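Local coordinates for B-type Cna protein (PDB 6FWY) that is of unknown function but carries a thioester domain of an LPXTG-anchored surface protein, a class of domain that probably helps the bacterium attach to its surroundings, at residues A187-I201 against N211-K223. Numbering follows the deposited sequence.
Sequences AKLTFTSAKPAGMKI and NNTVKLNSSFTIK
L189 lies across one face of the F220 ring, its CD1 4.0 Å from F220 CE1, while the same methyl meets V214 CG1 from a roughly perpendicular side chain. I201 runs alongside F220 and points the same way, its CG2 meeting the ring obliquely, so the ring is touched from two strands, 187-191 and 200-201, that belong to different sheets of a sandwich-like domain. With chi1 at 63°, F220 CG sits between its backbone N and carbonyl carbon, which sends the ring into this interior, where I161 and Y177 also pack on it. Farther along, I222 CD1 reaches the edge of F191 and I222 CG2 lies 4.0 Å from M199 CG. Backbone pairing secures both layers: A187 and V214 exchange two nearly straight bonds, L189 N donates to N212 O at 2.9 Å, and K200 and K223 pair reciprocally, with K223 N to K200 O at 2.7 Å. N212 closes the core's margin, N212 ND2 lying in the plane of the F191 ring and 3.5 Å from F191 CE2, with the amide turned 61° from the ring. The outer side is looser: K188 merely skirts the contact, T192-A194 and P196-A197 bow away from 211-223, and K195 reaches back only loosely toward N212. Backbone hydrogen bonds thus join strands within each sheet, whereas cohesion between the layers rests mainly on apolar packing around F220 and I222, with the N212 amide against I201 CD1.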
ATOM      1  N   ALA A 187     -18.346   1.359  -3.471  1.00 37.50           N
ATOM      2  CA  ALA A 187     -18.323   2.445  -4.443  1.00 36.94           C
ATOM      3  C   ALA A 187     -19.623   3.243  -4.428  1.00 37.53           C
ATOM      4  O   ALA A 187     -20.692   2.715  -4.133  1.00 37.28           O
ATOM      5  CB  ALA A 187     -18.061   1.897  -5.841  1.00 36.83           C
ATOM      6  N   LYS A 188     -19.477   4.521  -4.752  1.00 37.58           N
ATOM      7  CA  LYS A 188     -20.571   5.475  -4.856  0.50 37.71           C
ATOM      8  C   LYS A 188     -20.778   5.803  -6.325  1.00 37.38           C
ATOM      9  O   LYS A 188     -19.825   6.147  -7.031  1.00 36.68           O
ATOM     10  CB  LYS A 188     -20.221   6.760  -4.090  0.50 38.27           C
ATOM     11  CG  LYS A 188     -21.177   7.930  -4.315  0.50 39.40           C
ATOM     12  CD  LYS A 188     -21.224   8.909  -3.158  0.50 40.42           C
ATOM     13  CE  LYS A 188     -22.564   9.616  -3.139  0.50 41.33           C
ATOM     14  NZ  LYS A 188     -22.360  11.068  -2.915  0.50 42.42           N
ATOM     15  N   LEU A 189     -22.022   5.707  -6.790  1.00 37.70           N
ATOM     16  CA  LEU A 189     -22.350   6.079  -8.163  1.00 37.97           C
ATOM     17  C   LEU A 189     -22.623   7.572  -8.280  1.00 38.71           C
ATOM     18  O   LEU A 189     -23.311   8.135  -7.437  1.00 39.90           O
ATOM     19  CB  LEU A 189     -23.561   5.269  -8.644  1.00 38.18           C
ATOM     20  CG  LEU A 189     -23.428   3.746  -8.547  1.00 38.32           C
ATOM     21  CD1 LEU A 189     -24.627   3.094  -9.197  1.00 38.79           C
ATOM     22  CD2 LEU A 189     -22.140   3.252  -9.239  1.00 38.52           C
ATOM     23  N   THR A 190     -22.063   8.205  -9.307  1.00 38.73           N
ATOM     24  CA  THR A 190     -22.362   9.591  -9.655  1.00 40.07           C
ATOM     25  C   THR A 190     -22.892   9.603 -11.075  1.00 40.29           C
ATOM     26  O   THR A 190     -22.245   9.108 -12.000  1.00 40.56           O
ATOM     27  CB  THR A 190     -21.113  10.498  -9.575  1.00 41.10           C
ATOM     28  OG1 THR A 190     -20.703  10.604  -8.214  1.00 41.94           O
ATOM     29  CG2 THR A 190     -21.399  11.919 -10.062  1.00 42.32           C
ATOM     30  N   PHE A 191     -24.076  10.182 -11.249  1.00 40.48           N
ATOM     31  CA  PHE A 191     -24.690  10.307 -12.570  1.00 40.68           C
ATOM     32  C   PHE A 191     -24.264  11.614 -13.206  1.00 41.74           C
ATOM     33  O   PHE A 191     -24.389  12.676 -12.603  1.00 42.66           O
ATOM     34  CB  PHE A 191     -26.197  10.136 -12.472  1.00 40.39           C
ATOM     35  CG  PHE A 191     -26.583   8.729 -12.117  1.00 39.28           C
ATOM     36  CD1 PHE A 191     -26.722   7.757 -13.087  1.00 38.90           C
ATOM     37  CD2 PHE A 191     -26.725   8.372 -10.792  1.00 39.78           C
ATOM     38  CE1 PHE A 191     -27.019   6.447 -12.748  1.00 38.85           C
ATOM     39  CE2 PHE A 191     -27.028   7.056 -10.423  1.00 39.57           C
ATOM     40  CZ  PHE A 191     -27.165   6.089 -11.407  1.00 38.99           C
ATOM     41  N   THR A 192     -23.717  11.509 -14.412  1.00 42.02           N
ATOM     42  CA  THR A 192     -23.114  12.641 -15.115  1.00 43.40           C
ATOM     43  C   THR A 192     -24.024  13.232 -16.181  1.00 44.44           C
ATOM     44  O   THR A 192     -23.652  14.197 -16.829  1.00 46.72           O
ATOM     45  CB  THR A 192     -21.773  12.223 -15.736  1.00 43.42           C
ATOM     46  OG1 THR A 192     -21.962  11.023 -16.494  1.00 43.45           O
ATOM     47  CG2 THR A 192     -20.754  11.950 -14.636  1.00 42.50           C
ATOM     48  N   SER A 193     -25.216  12.658 -16.343  1.00 44.18           N
ATOM     49  CA  SER A 193     -26.294  13.228 -17.148  1.00 44.68           C
ATOM     50  C   SER A 193     -27.584  13.182 -16.341  1.00 45.04           C
ATOM     51  O   SER A 193     -27.611  12.701 -15.208  1.00 44.33           O
ATOM     52  CB  SER A 193     -26.476  12.432 -18.435  1.00 44.24           C
ATOM     53  OG  SER A 193     -26.945  11.119 -18.176  1.00 42.25           O
ATOM     54  N   ALA A 194     -28.652  13.697 -16.945  1.00 45.60           N
ATOM     55  CA  ALA A 194     -29.995  13.642 -16.387  1.00 45.50           C
ATOM     56  C   ALA A 194     -30.441  12.210 -16.105  1.00 43.89           C
ATOM     57  O   ALA A 194     -30.270  11.331 -16.940  1.00 43.88           O
ATOM     58  CB  ALA A 194     -30.974  14.327 -17.334  1.00 46.88           C
ATOM     59  N   LYS A 195     -30.992  11.988 -14.922  1.00 43.21           N
ATOM     60  CA  LYS A 195     -31.568  10.694 -14.562  1.00 42.24           C
ATOM     61  C   LYS A 195     -33.032  10.677 -14.998  1.00 42.56           C
ATOM     62  O   LYS A 195     -33.791  11.578 -14.627  1.00 42.92           O
ATOM     63  CB  LYS A 195     -31.483  10.456 -13.057  1.00 42.05           C
ATOM     64  CG  LYS A 195     -30.084  10.165 -12.593  1.00 41.85           C
ATOM     65  CD  LYS A 195     -29.816  10.509 -11.147  1.00 42.22           C
ATOM     66  CE  LYS A 195     -30.413   9.443 -10.267  1.00 42.39           C
ATOM     67  NZ  LYS A 195     -29.868   9.609  -8.894  1.00 43.24           N
ATOM     68  N   PRO A 196     -33.444   9.650 -15.762  1.00 41.93           N
ATOM     69  CA  PRO A 196     -34.876   9.547 -16.074  1.00 42.39           C
ATOM     70  C   PRO A 196     -35.716   9.352 -14.809  1.00 42.03           C
ATOM     71  O   PRO A 196     -35.249   8.737 -13.837  1.00 40.80           O
ATOM     72  CB  PRO A 196     -34.965   8.324 -16.987  1.00 41.69           C
ATOM     73  CG  PRO A 196     -33.703   7.561 -16.795  1.00 41.65           C
ATOM     74  CD  PRO A 196     -32.656   8.529 -16.323  1.00 41.29           C
ATOM     75  N   ALA A 197     -36.931   9.895 -14.827  1.00 42.85           N
ATOM     76  CA  ALA A 197     -37.875   9.727 -13.717  1.00 43.54           C
ATOM     77  C   ALA A 197     -38.148   8.248 -13.467  1.00 41.82           C
ATOM     78  O   ALA A 197     -38.215   7.445 -14.427  1.00 40.36           O
ATOM     79  CB  ALA A 197     -39.175  10.455 -14.019  1.00 44.49           C
ATOM     80  N   GLY A 198     -38.258   7.889 -12.185  1.00 42.10           N
ATOM     81  CA  GLY A 198     -38.592   6.500 -11.808  1.00 42.28           C
ATOM     82  C   GLY A 198     -37.444   5.510 -11.978  1.00 41.49           C
ATOM     83  O   GLY A 198     -37.656   4.305 -11.916  1.00 40.64           O
ATOM     84  N   MET A 199     -36.220   6.011 -12.188  1.00 41.25           N
ATOM     85  CA  MET A 199     -35.044   5.147 -12.278  1.00 41.01           C
ATOM     86  C   MET A 199     -34.784   4.497 -10.918  1.00 40.68           C
ATOM     87  O   MET A 199     -34.874   5.147  -9.900  1.00 41.57           O
ATOM     88  CB  MET A 199     -33.829   5.953 -12.728  1.00 41.02           C
ATOM     89  CG  MET A 199     -32.601   5.124 -13.107  1.00 40.57           C
ATOM     90  SD  MET A 199     -31.119   6.147 -13.054  1.00 41.27           S
ATOM     91  CE  MET A 199     -30.596   5.752 -11.385  1.00 41.16           C
ATOM     92  N   LYS A 200     -34.487   3.212 -10.924  1.00 40.65           N
ATOM     93  CA  LYS A 200     -34.121   2.480  -9.709  1.00 41.72           C
ATOM     94  C   LYS A 200     -32.816   1.711  -9.904  1.00 40.62           C
ATOM     95  O   LYS A 200     -32.441   1.388 -11.015  1.00 39.15           O
ATOM     96  CB  LYS A 200     -35.238   1.508  -9.318  1.00 42.66           C
ATOM     97  CG  LYS A 200     -36.504   2.215  -8.855  1.00 44.39           C
ATOM     98  CD  LYS A 200     -37.587   1.219  -8.484  1.00 45.69           C
ATOM     99  CE  LYS A 200     -38.941   1.918  -8.393  1.00 47.43           C
ATOM    100  NZ  LYS A 200     -38.955   2.918  -7.272  1.00 48.93           N
ATOM    101  N   ILE A 201     -32.163   1.429  -8.783  1.00 41.13           N
ATOM    102  CA  ILE A 201     -30.931   0.639  -8.730  1.00 40.79           C
ATOM    103  C   ILE A 201     -31.150  -0.549  -7.782  1.00 41.86           C
ATOM    104  O   ILE A 201     -31.722  -0.387  -6.702  1.00 43.07           O
ATOM    105  CB  ILE A 201     -29.727   1.471  -8.242  1.00 40.40           C
ATOM    106  CG1 ILE A 201     -29.728   2.867  -8.901  1.00 40.14           C
ATOM    107  CG2 ILE A 201     -28.437   0.703  -8.503  1.00 40.15           C
ATOM    108  CD1 ILE A 201     -28.568   3.764  -8.557  1.00 39.95           C
ATOM    109  N   ASN A 211     -29.192   4.631  -1.595  1.00 45.67           N
ATOM    110  CA  ASN A 211     -28.137   5.521  -1.138  1.00 45.60           C
ATOM    111  C   ASN A 211     -26.975   5.608  -2.165  1.00 43.53           C
ATOM    112  O   ASN A 211     -25.885   6.013  -1.825  1.00 43.37           O
ATOM    113  CB  ASN A 211     -27.666   5.082   0.256  1.00 46.88           C
ATOM    114  CG  ASN A 211     -26.954   3.714   0.262  1.00 46.77           C
ATOM    115  OD1 ASN A 211     -26.823   3.038  -0.761  1.00 45.96           O
ATOM    116  ND2 ASN A 211     -26.515   3.305   1.436  1.00 47.46           N
ATOM    117  N   ASN A 212     -27.252   5.223  -3.410  1.00 43.00           N
ATOM    118  CA  ASN A 212     -26.288   5.199  -4.539  1.00 42.08           C
ATOM    119  C   ASN A 212     -24.986   4.430  -4.283  1.00 41.16           C
ATOM    120  O   ASN A 212     -23.982   4.689  -4.944  1.00 40.58           O
ATOM    121  CB  ASN A 212     -25.980   6.629  -5.046  1.00 42.31           C
ATOM    122  CG  ASN A 212     -27.117   7.217  -5.873  1.00 43.58           C
ATOM    123  OD1 ASN A 212     -27.730   8.195  -5.458  1.00 44.82           O
ATOM    124  ND2 ASN A 212     -27.451   6.592  -7.006  1.00 43.69           N
ATOM    125  N   THR A 213     -25.010   3.453  -3.376  1.00 41.39           N
ATOM    126  CA  THR A 213     -23.801   2.728  -2.976  1.00 40.61           C
ATOM    127  C   THR A 213     -23.881   1.270  -3.431  1.00 40.06           C
ATOM    128  O   THR A 213     -24.912   0.645  -3.294  1.00 41.04           O
ATOM    129  CB  THR A 213     -23.580   2.846  -1.456  1.00 41.94           C
ATOM    130  OG1 THR A 213     -23.607   4.228  -1.091  1.00 42.64           O
ATOM    131  CG2 THR A 213     -22.224   2.254  -1.031  1.00 41.53           C
ATOM    132  N   VAL A 214     -22.791   0.758  -3.998  1.00 39.16           N
ATOM    133  CA  VAL A 214     -22.711  -0.619  -4.504  1.00 39.20           C
ATOM    134  C   VAL A 214     -21.527  -1.336  -3.877  1.00 39.55           C
ATOM    135  O   VAL A 214     -20.582  -0.702  -3.382  1.00 38.72           O
ATOM    136  CB  VAL A 214     -22.611  -0.696  -6.048  1.00 38.82           C
ATOM    137  CG1 VAL A 214     -23.813  -0.048  -6.705  1.00 38.65           C
ATOM    138  CG2 VAL A 214     -21.344  -0.027  -6.580  1.00 37.93           C
ATOM    139  N   LYS A 215     -21.580  -2.659  -3.903  1.00 40.53           N
ATOM    140  CA  LYS A 215     -20.493  -3.473  -3.400  1.00 41.12           C
ATOM    141  C   LYS A 215     -19.452  -3.682  -4.488  1.00 40.27           C
ATOM    142  O   LYS A 215     -19.764  -3.591  -5.657  1.00 39.46           O
ATOM    143  CB  LYS A 215     -21.036  -4.804  -2.889  1.00 42.83           C
ATOM    144  CG  LYS A 215     -21.756  -4.644  -1.564  1.00 44.48           C
ATOM    145  CD  LYS A 215     -22.799  -5.732  -1.353  1.00 46.60           C
ATOM    146  CE  LYS A 215     -23.196  -5.860   0.111  1.00 48.77           C
ATOM    147  NZ  LYS A 215     -22.253  -6.754   0.863  1.00 50.45           N
ATOM    148  N   LEU A 216     -18.221  -3.941  -4.054  1.00 40.69           N
ATOM    149  CA  LEU A 216     -17.102  -4.316  -4.936  1.00 40.69           C
ATOM    150  C   LEU A 216     -17.050  -5.830  -5.085  1.00 42.38           C
ATOM    151  O   LEU A 216     -17.362  -6.555  -4.142  1.00 44.25           O
ATOM    152  CB  LEU A 216     -15.777  -3.839  -4.349  1.00 39.78           C
ATOM    153  CG  LEU A 216     -15.674  -2.360  -4.029  1.00 38.52           C
ATOM    154  CD1 LEU A 216     -14.259  -2.016  -3.550  1.00 38.22           C
ATOM    155  CD2 LEU A 216     -16.035  -1.517  -5.234  1.00 37.69           C
ATOM    156  N   ASN A 217     -16.612  -6.293  -6.251  1.00 42.34           N
ATOM    157  CA  ASN A 217     -16.591  -7.725  -6.587  1.00 44.14           C
ATOM    158  C   ASN A 217     -17.995  -8.328  -6.458  1.00 45.43           C
ATOM    159  O   ASN A 217     -18.219  -9.351  -5.802  1.00 47.20           O
ATOM    160  CB  ASN A 217     -15.532  -8.462  -5.763  1.00 44.78           C
ATOM    161  CG  ASN A 217     -14.141  -7.861  -5.957  1.00 43.37           C
ATOM    162  OD1 ASN A 217     -13.720  -7.654  -7.081  1.00 43.51           O
ATOM    163  ND2 ASN A 217     -13.456  -7.538  -4.876  1.00 42.16           N
ATOM    164  N   SER A 218     -18.935  -7.652  -7.103  1.00 44.67           N
ATOM    165  CA  SER A 218     -20.352  -7.972  -7.030  1.00 45.55           C
ATOM    166  C   SER A 218     -21.020  -7.503  -8.321  1.00 44.82           C
ATOM    167  O   SER A 218     -20.360  -7.357  -9.347  1.00 44.62           O
ATOM    168  CB  SER A 218     -20.962  -7.277  -5.799  1.00 45.25           C
ATOM    169  OG  SER A 218     -22.291  -7.714  -5.569  1.00 46.31           O
ATOM    170  N   SER A 219     -22.326  -7.287  -8.289  1.00 44.59           N
ATOM    171  CA  SER A 219     -23.006  -6.656  -9.404  1.00 43.61           C
ATOM    172  C   SER A 219     -24.162  -5.810  -8.931  1.00 42.76           C
ATOM    173  O   SER A 219     -24.578  -5.900  -7.789  1.00 42.99           O
ATOM    174  CB  SER A 219     -23.462  -7.696 -10.424  1.00 44.76           C
ATOM    175  OG  SER A 219     -24.123  -8.768  -9.813  1.00 46.54           O
ATOM    176  N   PHE A 220     -24.636  -4.946  -9.812  1.00 41.59           N
ATOM    177  CA  PHE A 220     -25.850  -4.190  -9.589  1.00 41.69           C
ATOM    178  C   PHE A 220     -26.575  -4.003 -10.904  1.00 41.68           C
ATOM    179  O   PHE A 220     -26.017  -4.218 -11.961  1.00 41.62           O
ATOM    180  CB  PHE A 220     -25.572  -2.836  -8.910  1.00 40.78           C
ATOM    181  CG  PHE A 220     -24.747  -1.907  -9.720  1.00 39.67           C
ATOM    182  CD1 PHE A 220     -25.341  -1.052 -10.642  1.00 39.35           C
ATOM    183  CD2 PHE A 220     -23.378  -1.875  -9.571  1.00 39.85           C
ATOM    184  CE1 PHE A 220     -24.569  -0.223 -11.437  1.00 38.98           C
ATOM    185  CE2 PHE A 220     -22.595  -1.014 -10.315  1.00 39.34           C
ATOM    186  CZ  PHE A 220     -23.194  -0.196 -11.270  1.00 39.22           C
ATOM    187  N   THR A 221     -27.831  -3.582 -10.811  1.00 41.64           N
ATOM    188  CA  THR A 221     -28.693  -3.380 -11.968  1.00 40.73           C
ATOM    189  C   THR A 221     -29.354  -2.007 -11.878  1.00 39.76           C
ATOM    190  O   THR A 221     -29.869  -1.638 -10.833  1.00 40.27           O
ATOM    191  CB  THR A 221     -29.706  -4.529 -12.085  1.00 41.64           C
ATOM    192  OG1 THR A 221     -29.000  -5.745 -12.339  1.00 42.26           O
ATOM    193  CG2 THR A 221     -30.686  -4.303 -13.223  1.00 41.74           C
ATOM    194  N   ILE A 222     -29.289  -1.252 -12.971  1.00 39.17           N
ATOM    195  CA  ILE A 222     -30.016  -0.004 -13.138  1.00 39.19           C
ATOM    196  C   ILE A 222     -31.278  -0.321 -13.939  1.00 39.66           C
ATOM    197  O   ILE A 222     -31.219  -1.055 -14.925  1.00 39.58           O
ATOM    198  CB  ILE A 222     -29.164   1.073 -13.861  1.00 38.91           C
ATOM    199  CG1 ILE A 222     -27.969   1.444 -12.988  1.00 39.00           C
ATOM    200  CG2 ILE A 222     -29.992   2.327 -14.156  1.00 38.96           C
ATOM    201  CD1 ILE A 222     -26.976   2.380 -13.623  1.00 38.96           C
ATOM    202  N   LYS A 223     -32.408   0.236 -13.504  1.00 39.82           N
ATOM    203  CA  LYS A 223     -33.699   0.010 -14.151  1.00 40.16           C
ATOM    204  C   LYS A 223     -34.331   1.323 -14.573  1.00 39.59           C
ATOM    205  O   LYS A 223     -34.477   2.226 -13.763  1.00 40.04           O
ATOM    206  CB  LYS A 223     -34.624  -0.754 -13.215  1.00 41.08           C
ATOM    207  CG  LYS A 223     -34.044  -2.091 -12.785  1.00 41.96           C
ATOM    208  CD  LYS A 223     -35.101  -3.075 -12.371  1.00 43.54           C
ATOM    209  CE  LYS A 223     -34.468  -4.390 -11.960  1.00 44.45           C
ATOM    210  NZ  LYS A 223     -35.440  -5.468 -11.702  1.00 46.59           N
TER